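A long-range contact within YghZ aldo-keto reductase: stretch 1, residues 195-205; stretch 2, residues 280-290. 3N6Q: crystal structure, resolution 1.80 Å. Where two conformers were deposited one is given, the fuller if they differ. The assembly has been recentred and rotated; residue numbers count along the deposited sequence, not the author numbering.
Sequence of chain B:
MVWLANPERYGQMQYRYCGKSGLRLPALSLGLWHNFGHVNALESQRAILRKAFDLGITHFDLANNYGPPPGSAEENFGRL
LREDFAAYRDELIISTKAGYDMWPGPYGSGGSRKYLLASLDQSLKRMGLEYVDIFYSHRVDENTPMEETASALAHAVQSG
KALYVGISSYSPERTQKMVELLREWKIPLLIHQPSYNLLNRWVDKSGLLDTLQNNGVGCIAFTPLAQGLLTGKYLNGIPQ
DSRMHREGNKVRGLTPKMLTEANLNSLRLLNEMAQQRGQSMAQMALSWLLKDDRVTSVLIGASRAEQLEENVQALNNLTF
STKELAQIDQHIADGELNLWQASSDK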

ATOM      1  N   SER B 195     -31.755   7.983   9.497  1.00 17.47           N
ATOM      2  CA  SER B 195     -32.883   8.873   9.297  1.00 15.87           C
ATOM      3  C   SER B 195     -33.263   9.278  10.712  1.00 16.39           C
ATOM      4  O   SER B 195     -33.478   8.395  11.548  1.00 14.58           O
ATOM      5  CB  SER B 195     -34.088   8.088   8.715  1.00 20.02           C
ATOM      6  OG  SER B 195     -33.814   7.759   7.355  1.00 21.51           O
ATOM      7  N   TYR B 196     -33.521  10.569  10.913  1.00 15.32           N
ATOM      8  CA  TYR B 196     -33.726  11.104  12.291  1.00 15.06           C
ATOM      9  C   TYR B 196     -34.387  12.466  12.182  1.00 17.63           C
ATOM     10  O   TYR B 196     -33.917  13.333  11.453  1.00 17.50           O
ATOM     11  CB  TYR B 196     -32.353  11.256  12.963  1.00 16.94           C
ATOM     12  CG  TYR B 196     -32.446  11.620  14.437  1.00 14.51           C
ATOM     13  CD1 TYR B 196     -33.624  11.402  15.153  1.00 17.54           C
ATOM     14  CD2 TYR B 196     -31.390  12.265  15.059  1.00 19.79           C
ATOM     15  CE1 TYR B 196     -33.679  11.687  16.549  1.00 21.00           C
ATOM     16  CE2 TYR B 196     -31.469  12.624  16.416  1.00 22.41           C
ATOM     17  CZ  TYR B 196     -32.589  12.300  17.146  1.00 21.96           C
ATOM     18  OH  TYR B 196     -32.639  12.633  18.507  1.00 24.21           O
ATOM     19  N   ASN B 197     -35.563  12.621  12.793  1.00 18.48           N
ATOM     20  CA  ASN B 197     -36.233  13.907  12.784  1.00 20.67           C
ATOM     21  C   ASN B 197     -37.261  13.908  13.923  1.00 21.88           C
ATOM     22  O   ASN B 197     -37.393  12.930  14.689  1.00 19.38           O
ATOM     23  CB  ASN B 197     -36.944  14.156  11.421  1.00 18.12           C
ATOM     24  CG  ASN B 197     -37.869  12.995  10.990  1.00 22.63           C
ATOM     25  OD1 ASN B 197     -38.885  12.724  11.619  1.00 22.64           O
ATOM     26  ND2 ASN B 197     -37.538  12.354   9.857  1.00 21.47           N
ATOM     27  N   LEU B 198     -38.078  14.950  13.951  1.00 23.55           N
ATOM     28  CA  LEU B 198     -38.997  15.086  15.070  1.00 24.08           C
ATOM     29  C   LEU B 198     -39.985  13.929  15.144  1.00 24.57           C
ATOM     30  O   LEU B 198     -40.391  13.540  16.235  1.00 25.43           O
ATOM     31  CB  LEU B 198     -39.766  16.405  14.945  1.00 25.04           C
ATOM     32  CG  LEU B 198     -39.288  17.586  15.767  1.00 25.89           C
ATOM     33  CD1 LEU B 198     -40.255  18.719  15.434  1.00 23.67           C
ATOM     34  CD2 LEU B 198     -39.385  17.291  17.254  1.00 27.10           C
ATOM     35  N   LEU B 199     -40.328  13.352  13.993  1.00 23.62           N
ATOM     36  CA  LEU B 199     -41.362  12.339  13.895  1.00 24.24           C
ATOM     37  C   LEU B 199     -40.773  10.944  13.900  1.00 26.73           C
ATOM     38  O   LEU B 199     -41.506   9.978  13.876  1.00 29.01           O
ATOM     39  CB  LEU B 199     -42.181  12.509  12.601  1.00 24.98           C
ATOM     40  CG  LEU B 199     -42.685  13.951  12.465  1.00 26.63           C
ATOM     41  CD1 LEU B 199     -43.615  13.988  11.284  1.00 26.40           C
ATOM     42  CD2 LEU B 199     -43.420  14.349  13.752  1.00 28.80           C
ATOM     43  N   ASN B 200     -39.446  10.844  13.857  1.00 25.48           N
ATOM     44  CA  ASN B 200     -38.819   9.527  13.722  1.00 24.53           C
ATOM     45  C   ASN B 200     -37.639   9.392  14.662  1.00 25.11           C
ATOM     46  O   ASN B 200     -36.521   9.866  14.366  1.00 22.17           O
ATOM     47  CB  ASN B 200     -38.420   9.219  12.268  1.00 22.82           C
ATOM     48  CG  ASN B 200     -37.803   7.832  12.140  1.00 26.76           C
ATOM     49  OD1 ASN B 200     -37.652   7.119  13.137  1.00 26.29           O
ATOM     50  ND2 ASN B 200     -37.394   7.481  10.957  1.00 26.19           N
ATOM     51  N   ARG B 201     -37.906   8.853  15.850  1.00 23.10           N
ATOM     52  CA  ARG B 201     -36.888   8.830  16.891  1.00 23.96           C
ATOM     53  C   ARG B 201     -36.347   7.460  17.201  1.00 20.93           C
ATOM     54  O   ARG B 201     -35.825   7.251  18.271  1.00 21.93           O
ATOM     55  CB  ARG B 201     -37.353   9.519  18.181  1.00 24.66           C
ATOM     56  CG  ARG B 201     -37.913  10.889  17.821  1.00 29.85           C
ATOM     57  CD  ARG B 201     -37.856  11.789  18.945  1.00 27.61           C
ATOM     58  NE  ARG B 201     -38.838  12.806  18.723  1.00 33.57           N
ATOM     59  CZ  ARG B 201     -39.334  13.525  19.703  1.00 34.97           C
ATOM     60  NH1 ARG B 201     -38.884  13.294  20.947  1.00 30.75           N
ATOM     61  NH2 ARG B 201     -40.240  14.469  19.423  1.00 30.05           N
ATOM     62  N   TRP B 202     -36.254   6.616  16.178  1.00 19.82           N
ATOM     63  CA  TRP B 202     -35.636   5.313  16.326  0.50 19.40           C
ATOM     64  C   TRP B 202     -34.235   5.421  16.901  1.00 18.76           C
ATOM     65  O   TRP B 202     -33.832   4.606  17.739  1.00 21.87           O
ATOM     66  CB  TRP B 202     -35.675   4.490  14.999  0.50 18.29           C
ATOM     67  CG  TRP B 202     -34.537   4.694  14.005  0.50 16.21           C
ATOM     68  CD1 TRP B 202     -34.597   5.416  12.824  0.50 16.48           C
ATOM     69  CD2 TRP B 202     -33.216   4.098  14.033  0.50 18.86           C
ATOM     70  NE1 TRP B 202     -33.398   5.331  12.160  0.50 12.96           N
ATOM     71  CE2 TRP B 202     -32.535   4.535  12.870  0.50 19.11           C
ATOM     72  CE3 TRP B 202     -32.549   3.238  14.922  0.50 22.03           C
ATOM     73  CZ2 TRP B 202     -31.206   4.167  12.585  0.50 15.17           C
ATOM     74  CZ3 TRP B 202     -31.224   2.851  14.623  0.50 24.70           C
ATOM     75  CH2 TRP B 202     -30.580   3.311  13.450  0.50 20.74           C
ATOM     76  N   VAL B 203     -33.473   6.444  16.497  1.00 18.06           N
ATOM     77  CA  VAL B 203     -32.098   6.516  16.965  1.00 20.39           C
ATOM     78  C   VAL B 203     -32.043   6.710  18.499  1.00 23.12           C
ATOM     79  O   VAL B 203     -31.135   6.239  19.170  1.00 23.33           O
ATOM     80  CB  VAL B 203     -31.238   7.625  16.287  1.00 24.32           C
ATOM     81  CG1 VAL B 203     -31.306   7.563  14.762  1.00 21.97           C
ATOM     82  CG2 VAL B 203     -31.591   8.915  16.767  1.00 24.24           C
ATOM     83  N   ASP B 204     -33.006   7.431  19.011  1.00 23.07           N
ATOM     84  CA  ASP B 204     -33.126   7.719  20.454  0.50 25.54           C
ATOM     85  C   ASP B 204     -33.542   6.422  21.178  1.00 24.52           C
ATOM     86  O   ASP B 204     -32.809   5.845  22.018  1.00 26.75           O
ATOM     87  CB  ASP B 204     -34.212   8.824  20.665  0.50 25.50           C
ATOM     88  CG  ASP B 204     -33.778  10.236  20.157  0.50 29.13           C
ATOM     89  OD1 ASP B 204     -32.638  10.362  19.680  0.50 35.25           O
ATOM     90  OD2 ASP B 204     -34.571  11.233  20.245  0.50 31.00           O
ATOM     91  N   LYS B 205     -34.683   5.911  20.764  1.00 24.70           N
ATOM     92  CA  LYS B 205     -35.294   4.766  21.394  1.00 25.87           C
ATOM     93  C   LYS B 205     -34.459   3.498  21.297  1.00 26.04           C
ATOM     94  O   LYS B 205     -34.495   2.641  22.198  1.00 23.18           O
ATOM     95  CB  LYS B 205     -36.678   4.570  20.760  1.00 28.92           C
ATOM     96  CG  LYS B 205     -37.176   3.138  20.666  1.00 37.57           C
ATOM     97  CD  LYS B 205     -38.545   3.063  19.972  1.00 49.59           C
ATOM     98  CE  LYS B 205     -39.277   1.755  20.317  1.00 52.24           C
ATOM     99  NZ  LYS B 205     -40.720   1.783  19.917  1.00 57.03           N
ATOM    100  N   SER B 280     -40.066  29.301  11.160  1.00 19.05           N
ATOM    101  CA  SER B 280     -40.932  28.466  10.348  1.00 17.91           C
ATOM    102  C   SER B 280     -40.947  27.074  10.956  1.00 17.06           C
ATOM    103  O   SER B 280     -40.068  26.692  11.709  1.00 15.48           O
ATOM    104  CB  SER B 280     -40.400  28.327   8.900  1.00 20.58           C
ATOM    105  OG  SER B 280     -39.098  27.755   8.931  1.00 20.04           O
ATOM    106  N   MET B 281     -41.878  26.267  10.505  1.00 15.86           N
ATOM    107  CA  MET B 281     -41.885  24.877  10.922  0.50 17.25           C
ATOM    108  C   MET B 281     -40.574  24.153  10.593  1.00 16.70           C
ATOM    109  O   MET B 281     -40.033  23.433  11.441  1.00 14.91           O
ATOM    110  CB  MET B 281     -43.092  24.137  10.348  0.50 18.18           C
ATOM    111  CG  MET B 281     -43.130  22.683  10.759  0.50 22.55           C
ATOM    112  SD  MET B 281     -43.442  22.478  12.525  0.50 25.52           S
ATOM    113  CE  MET B 281     -42.131  21.360  13.024  0.50 21.46           C
ATOM    114  N   ALA B 282     -40.034  24.373   9.397  1.00 15.83           N
ATOM    115  CA  ALA B 282     -38.759  23.709   8.993  1.00 18.30           C
ATOM    116  C   ALA B 282     -37.604  24.152   9.904  1.00 17.66           C
ATOM    117  O   ALA B 282     -36.793  23.336  10.338  1.00 16.59           O
ATOM    118  CB  ALA B 282     -38.438  24.052   7.508  1.00 19.78           C
ATOM    119  N   GLN B 283     -37.536  25.449  10.214  1.00 17.64           N
ATOM    120  CA  GLN B 283     -36.463  25.926  11.063  1.00 15.82           C
ATOM    121  C   GLN B 283     -36.598  25.279  12.441  1.00 15.98           C
ATOM    122  O   GLN B 283     -35.590  24.823  12.988  1.00 17.78           O
ATOM    123  CB  GLN B 283     -36.481  27.456  11.216  1.00 15.73           C
ATOM    124  CG  GLN B 283     -36.010  28.171   9.923  1.00 17.91           C
ATOM    125  CD  GLN B 283     -36.402  29.621   9.878  1.00 21.78           C
ATOM    126  OE1 GLN B 283     -37.287  30.064  10.632  1.00 22.20           O
ATOM    127  NE2 GLN B 283     -35.777  30.375   8.962  1.00 20.97           N
ATOM    128  N   MET B 284     -37.817  25.227  12.996  1.00 15.51           N
ATOM    129  CA  MET B 284     -37.957  24.585  14.347  1.00 15.29           C
ATOM    130  C   MET B 284     -37.517  23.086  14.302  1.00 16.84           C
ATOM    131  O   MET B 284     -36.904  22.573  15.233  1.00 14.75           O
ATOM    132  CB  MET B 284     -39.374  24.642  14.900  1.00 15.14           C
ATOM    133  CG  MET B 284     -39.364  24.047  16.401  1.00 16.49           C
ATOM    134  SD  MET B 284     -41.049  24.287  17.080  1.00 18.04           S
ATOM    135  CE  MET B 284     -41.958  22.933  16.268  1.00 18.46           C
ATOM    136  N   ALA B 285     -37.939  22.379  13.255  1.00 16.23           N
ATOM    137  CA  ALA B 285     -37.562  20.962  13.063  1.00 16.16           C
ATOM    138  C   ALA B 285     -36.018  20.749  13.033  1.00 16.23           C
ATOM    139  O   ALA B 285     -35.487  19.823  13.674  1.00 15.76           O
ATOM    140  CB  ALA B 285     -38.260  20.397  11.730  1.00 16.25           C
ATOM    141  N   LEU B 286     -35.291  21.630  12.321  1.00 15.47           N
ATOM    142  CA  LEU B 286     -33.857  21.608  12.287  1.00 15.74           C
ATOM    143  C   LEU B 286     -33.214  22.032  13.616  1.00 15.96           C
ATOM    144  O   LEU B 286     -32.250  21.416  14.069  1.00 13.97           O
ATOM    145  CB  LEU B 286     -33.318  22.482  11.160  1.00 14.46           C
ATOM    146  CG  LEU B 286     -33.814  22.059   9.771  1.00 14.71           C
ATOM    147  CD1 LEU B 286     -33.281  23.114   8.705  1.00 18.29           C
ATOM    148  CD2 LEU B 286     -33.395  20.598   9.471  1.00 17.21           C
ATOM    149  N   SER B 287     -33.766  23.063  14.248  1.00 14.03           N
ATOM    150  CA  SER B 287     -33.207  23.517  15.533  1.00 16.44           C
ATOM    151  C   SER B 287     -33.334  22.402  16.563  1.00 14.18           C
ATOM    152  O   SER B 287     -32.457  22.182  17.365  1.00 16.11           O
ATOM    153  CB  SER B 287     -33.996  24.756  16.013  1.00 10.92           C
ATOM    154  OG  SER B 287     -33.710  25.871  15.164  1.00 17.81           O
ATOM    155  N   TRP B 288     -34.452  21.701  16.515  1.00 15.01           N
ATOM    156  CA  TRP B 288     -34.690  20.603  17.442  1.00 14.56           C
ATOM    157  C   TRP B 288     -33.654  19.508  17.365  1.00 16.22           C
ATOM    158  O   TRP B 288     -33.173  19.019  18.364  1.00 14.21           O
ATOM    159  CB  TRP B 288     -36.099  20.056  17.253  1.00 17.63           C
ATOM    160  CG  TRP B 288     -36.467  19.012  18.280  1.00 19.94           C
ATOM    161  CD1 TRP B 288     -37.196  19.201  19.460  1.00 21.49           C
ATOM    162  CD2 TRP B 288     -36.211  17.600  18.180  1.00 19.80           C
ATOM    163  NE1 TRP B 288     -37.350  17.959  20.110  1.00 22.10           N
ATOM    164  CE2 TRP B 288     -36.728  16.982  19.359  1.00 21.23           C
ATOM    165  CE3 TRP B 288     -35.549  16.800  17.230  1.00 19.56           C
ATOM    166  CZ2 TRP B 288     -36.662  15.599  19.563  1.00 23.99           C
ATOM    167  CZ3 TRP B 288     -35.446  15.435  17.454  1.00 25.70           C
ATOM    168  CH2 TRP B 288     -35.992  14.839  18.624  1.00 27.71           C
ATOM    169  N   LEU B 289     -33.274  19.123  16.144  1.00 15.57           N
ATOM    170  CA  LEU B 289     -32.181  18.164  16.005  1.00 15.71           C
ATOM    171  C   LEU B 289     -30.880  18.709  16.550  1.00 16.37           C
ATOM    172  O   LEU B 289     -30.096  17.965  17.146  1.00 16.51           O
ATOM    173  CB  LEU B 289     -32.039  17.777  14.495  1.00 15.23           C
ATOM    174  CG  LEU B 289     -33.186  16.869  14.013  1.00 15.27           C
ATOM    175  CD1 LEU B 289     -33.250  16.836  12.435  1.00 15.97           C
ATOM    176  CD2 LEU B 289     -32.923  15.403  14.533  1.00 18.82           C
ATOM    177  N   LEU B 290     -30.617  19.985  16.303  1.00 16.71           N
ATOM    178  CA  LEU B 290     -29.330  20.615  16.604  1.00 15.97           C
ATOM    179  C   LEU B 290     -29.296  21.250  18.051  1.00 19.31           C
ATOM    180  O   LEU B 290     -28.376  22.021  18.380  1.00 20.41           O
ATOM    181  CB  LEU B 290     -29.096  21.760  15.641  1.00 14.41           C
ATOM    182  CG  LEU B 290     -28.735  21.267  14.211  1.00 13.10           C
ATOM    183  CD1 LEU B 290     -28.647  22.426  13.254  1.00 13.68           C
ATOM    184  CD2 LEU B 290     -27.422  20.406  14.225  1.00 15.02           C
TER
HETATM  185  O   HOH W   1     -36.654  17.236  12.811  1.00 15.84           O

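The contact joins a loop and the start of a helix (202-205) to the helix 281-289, and it rests on side-chain packing: no direct hydrogen bond crosses between the stretches, which together bury 398 Å². W288 contributes the largest share. Its CA-to-CB bond points toward the loop, and with chi1 at -174° (t) and chi2 at 97° the indole extends from the helix across L198 and R201 to the neighbourhood of Y196.

L198 covers one face of that indole. L198 CD2 lies 3.3 Å from the centroid of the W288 five-membered ring and only 9° off the ring normal, a geometry that identifies a CH-pi contact. The CA-to-CB bond of L198 points sideways, so the approach depends on the outer part of the side chain. Chi1 is -99°, between wells, while chi2 is an ordinary t at -179°. In this conformation the two methyls diverge: L198 CD2 sits over the indole, and L198 CD1 reaches 4.0 Å from M281 CE and 4.2 Å from A285 CA, so a single leucine spans about two turns of the helix.

R201 also starts sideways and comes nearer at its end. Chi1 is m (-50°) and chi2 and chi3 are t (-156°, -157°), an extended chain that brings R201 CZ to 3.4 Å from W288 CZ2. That indole atom lies over one face of the guanidinium. The group is held from within its own stretch, as R201 NE donates to L198 O at 3.0 Å and R201 NH2 makes a weak bond to the same L198 O at 3.3 Å. L198 thus touches W288 through its side chain and anchors R201 through its carbonyl.

Y196 has chi1 t (-172°); its CA-to-CB bond points sideways, but its end comes nearer to the helix. L289 CD2 lies over one face, 3.7 Å from the centroid of the Y196 ring and 17° off the normal. The same methyl, L289 CD2, is 4.0 Å from N197 CA. At the far end of the tyrosine, Y196 OH is 4.0 Å from W288 CH2 and makes a weak hydrogen bond to D204 OD2 at 3.0 Å.

The CA-to-CB bond of N197 points away from the helix. Its chi1 of 52° (p) places N197 OD1 to accept from L199 N at 2.8 Å, within the type I turn N197-N200. One water bridges the stretches, accepting from L198 N (2.9 Å) and donating to A285 O (3.0 Å). Y196 O, by contrast, is buried without a polar partner in the model.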